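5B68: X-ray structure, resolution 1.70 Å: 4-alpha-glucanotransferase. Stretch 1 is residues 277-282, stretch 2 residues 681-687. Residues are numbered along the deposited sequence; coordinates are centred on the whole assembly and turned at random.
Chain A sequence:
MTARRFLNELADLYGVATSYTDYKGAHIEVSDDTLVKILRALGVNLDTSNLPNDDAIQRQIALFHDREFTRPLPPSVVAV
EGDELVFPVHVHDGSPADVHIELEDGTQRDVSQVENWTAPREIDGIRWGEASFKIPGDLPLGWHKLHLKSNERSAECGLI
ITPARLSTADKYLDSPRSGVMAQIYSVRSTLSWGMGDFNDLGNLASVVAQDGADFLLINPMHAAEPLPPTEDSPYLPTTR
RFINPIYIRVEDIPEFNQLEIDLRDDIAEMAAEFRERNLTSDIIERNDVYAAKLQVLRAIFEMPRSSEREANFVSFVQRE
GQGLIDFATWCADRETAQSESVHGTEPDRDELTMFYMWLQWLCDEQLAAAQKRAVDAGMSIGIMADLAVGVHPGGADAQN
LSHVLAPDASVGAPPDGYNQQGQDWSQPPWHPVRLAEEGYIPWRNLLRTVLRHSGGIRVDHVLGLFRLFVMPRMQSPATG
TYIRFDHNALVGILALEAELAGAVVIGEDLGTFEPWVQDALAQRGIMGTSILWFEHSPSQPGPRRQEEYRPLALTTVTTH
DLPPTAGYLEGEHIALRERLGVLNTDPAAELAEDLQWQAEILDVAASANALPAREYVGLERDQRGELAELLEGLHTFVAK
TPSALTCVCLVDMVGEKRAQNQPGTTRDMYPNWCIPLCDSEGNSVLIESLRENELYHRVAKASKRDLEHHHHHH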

# COMPACT_ATOMS: atom_id res chain seq x y z
N ARG A 277 4.92 21.08 -21.34
CA ARG A 277 5.76 20.09 -20.70
C ARG A 277 5.42 18.67 -21.15
O ARG A 277 6.30 17.84 -21.26
CB ARG A 277 5.71 20.19 -19.16
CG ARG A 277 5.99 21.61 -18.64
CD ARG A 277 6.27 21.56 -17.16
NE ARG A 277 6.31 22.92 -16.64
CZ ARG A 277 6.21 23.24 -15.34
NH1 ARG A 277 6.09 22.29 -14.39
NH2 ARG A 277 6.24 24.53 -15.01
N ASN A 278 4.17 18.47 -21.50
CA ASN A 278 3.67 17.17 -21.91
C ASN A 278 4.39 16.63 -23.13
O ASN A 278 4.40 15.43 -23.32
CB ASN A 278 2.21 17.20 -22.31
CG ASN A 278 1.27 17.66 -21.16
OD1 ASN A 278 1.67 17.76 -20.02
ND2 ASN A 278 0.06 17.93 -21.50
N LEU A 279 4.91 17.55 -23.95
CA LEU A 279 5.60 17.23 -25.19
C LEU A 279 7.06 17.06 -25.03
O LEU A 279 7.71 16.71 -26.00
CB LEU A 279 5.34 18.33 -26.24
CG LEU A 279 3.87 18.69 -26.48
CD1 LEU A 279 3.72 19.83 -27.48
CD2 LEU A 279 3.02 17.54 -26.98
N THR A 280 7.60 17.29 -23.83
CA THR A 280 9.05 17.23 -23.60
C THR A 280 9.39 16.01 -22.79
O THR A 280 8.52 15.40 -22.14
CB THR A 280 9.58 18.48 -22.86
OG1 THR A 280 9.31 18.35 -21.45
CG2 THR A 280 8.92 19.74 -23.36
N SER A 281 10.67 15.70 -22.71
CA SER A 281 11.15 14.64 -21.82
C SER A 281 11.69 15.19 -20.48
O SER A 281 12.35 14.47 -19.75
CB SER A 281 12.23 13.83 -22.53
OG SER A 281 13.33 14.66 -22.86
N ASP A 282 11.40 16.46 -20.19
CA ASP A 282 11.88 17.10 -18.96
C ASP A 282 11.26 16.47 -17.71
O ASP A 282 10.11 16.08 -17.73
CB ASP A 282 11.54 18.60 -19.01
CG ASP A 282 12.31 19.37 -20.08
OD1 ASP A 282 13.28 18.83 -20.66
OD2 ASP A 282 11.90 20.51 -20.37
N GLU A 681 13.81 6.76 -28.17
CA GLU A 681 14.53 7.93 -28.69
C GLU A 681 14.45 9.15 -27.74
O GLU A 681 14.84 10.27 -28.12
CB GLU A 681 13.94 8.37 -30.06
CG GLU A 681 14.22 7.42 -31.23
CD GLU A 681 13.60 6.05 -31.05
OE1 GLU A 681 12.35 5.97 -30.93
OE2 GLU A 681 14.36 5.06 -30.99
N GLY A 682 13.83 8.94 -26.58
CA GLY A 682 13.69 9.95 -25.54
C GLY A 682 12.60 10.92 -25.86
O GLY A 682 12.61 12.00 -25.30
N ASN A 683 11.65 10.57 -26.74
CA ASN A 683 10.51 11.42 -27.02
C ASN A 683 9.26 11.09 -26.18
O ASN A 683 8.91 9.92 -26.09
CB ASN A 683 10.11 11.30 -28.47
CG ASN A 683 11.18 11.84 -29.38
OD1 ASN A 683 11.80 12.86 -29.09
ND2 ASN A 683 11.51 11.07 -30.39
N SER A 684 8.58 12.14 -25.70
CA SER A 684 7.33 11.94 -24.93
C SER A 684 6.31 11.12 -25.72
O SER A 684 6.04 11.39 -26.89
CB SER A 684 6.73 13.27 -24.58
OG SER A 684 5.45 13.12 -23.99
N VAL A 685 5.66 10.14 -25.07
CA VAL A 685 4.55 9.45 -25.71
C VAL A 685 3.26 9.82 -24.98
O VAL A 685 3.13 9.43 -23.80
CB VAL A 685 4.74 7.92 -25.64
CG1 VAL A 685 3.58 7.23 -26.36
CG2 VAL A 685 6.10 7.57 -26.29
N LEU A 686 2.37 10.56 -25.64
CA LEU A 686 1.09 10.90 -25.08
C LEU A 686 0.12 9.73 -25.11
O LEU A 686 0.21 8.87 -26.01
CB LEU A 686 0.45 12.09 -25.73
CG LEU A 686 1.28 13.41 -25.72
CD1 LEU A 686 0.52 14.50 -26.48
CD2 LEU A 686 1.57 13.88 -24.30
N ILE A 687 -0.92 9.81 -24.25
CA ILE A 687 -1.96 8.74 -24.28
C ILE A 687 -2.57 8.63 -25.68
O ILE A 687 -2.86 7.52 -26.19
CB ILE A 687 -3.06 8.98 -23.25
CG1 ILE A 687 -2.46 8.81 -21.88
CG2 ILE A 687 -4.24 8.02 -23.45
CD1 ILE A 687 -3.28 9.38 -20.73
O HOH W 1 9.38 14.85 -26.35
O HOH W 2 12.73 14.75 -26.15

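The two stretches, more than 400 residues apart in sequence, run past each other in nearly opposite directions, their end-to-end vectors 165° apart. The nearest CA atoms across the stretches are those of Leu 279 and Ser 684, 5.6 Å apart. Stretch 1 is shaped by a type I beta turn from Arg 277 to Thr 280, closed by a hydrogen bond from Thr 280 N to Arg 277 O (2.9 Å). Beyond the turn, Asp 282 N donates to Thr 280 OG1 (3.1 Å), so the threonine hydroxyl helps to hold the chain as it leaves. Stretch 2 is extended from Asn 683 to Leu 686, and its side chains alternate: Ser 684 and Leu 686 point toward stretch 1, whereas Asn 683 and Val 685 point away. Gly 682, just before this segment, has a positive phi of 78°, a value that favours glycine.

No direct backbone-to-backbone hydrogen bond joins the stretches. Instead, water 1 links the two main chains at this pair, donating to Leu 279 O (2.5 Å) and accepting from Ser 684 N (2.9 Å). The direct polar link comes from the side chain of Ser 684, in the t rotamer, whose OG donates a short hydrogen bond to Asn 278 O (2.6 Å). The same carbonyl is approached by the side chain of Leu 686, with CD2 3.4 Å from Asn 278 O and 3.9 Å from Asn 278 CB. Leu 279 starts away from stretch 2, but its end comes nearer, bringing CD2 to 4.0 Å from Leu 686 CD1 in an apolar contact. At the other end, Ser 281 CB packs 3.3 Å from Gly 682 O, to which water 2 donates (2.9 Å); the bond between this water and Ser 281 OG is weak (3.3 Å). Altogether the contact buries a modest 246 Å², summed over both sides.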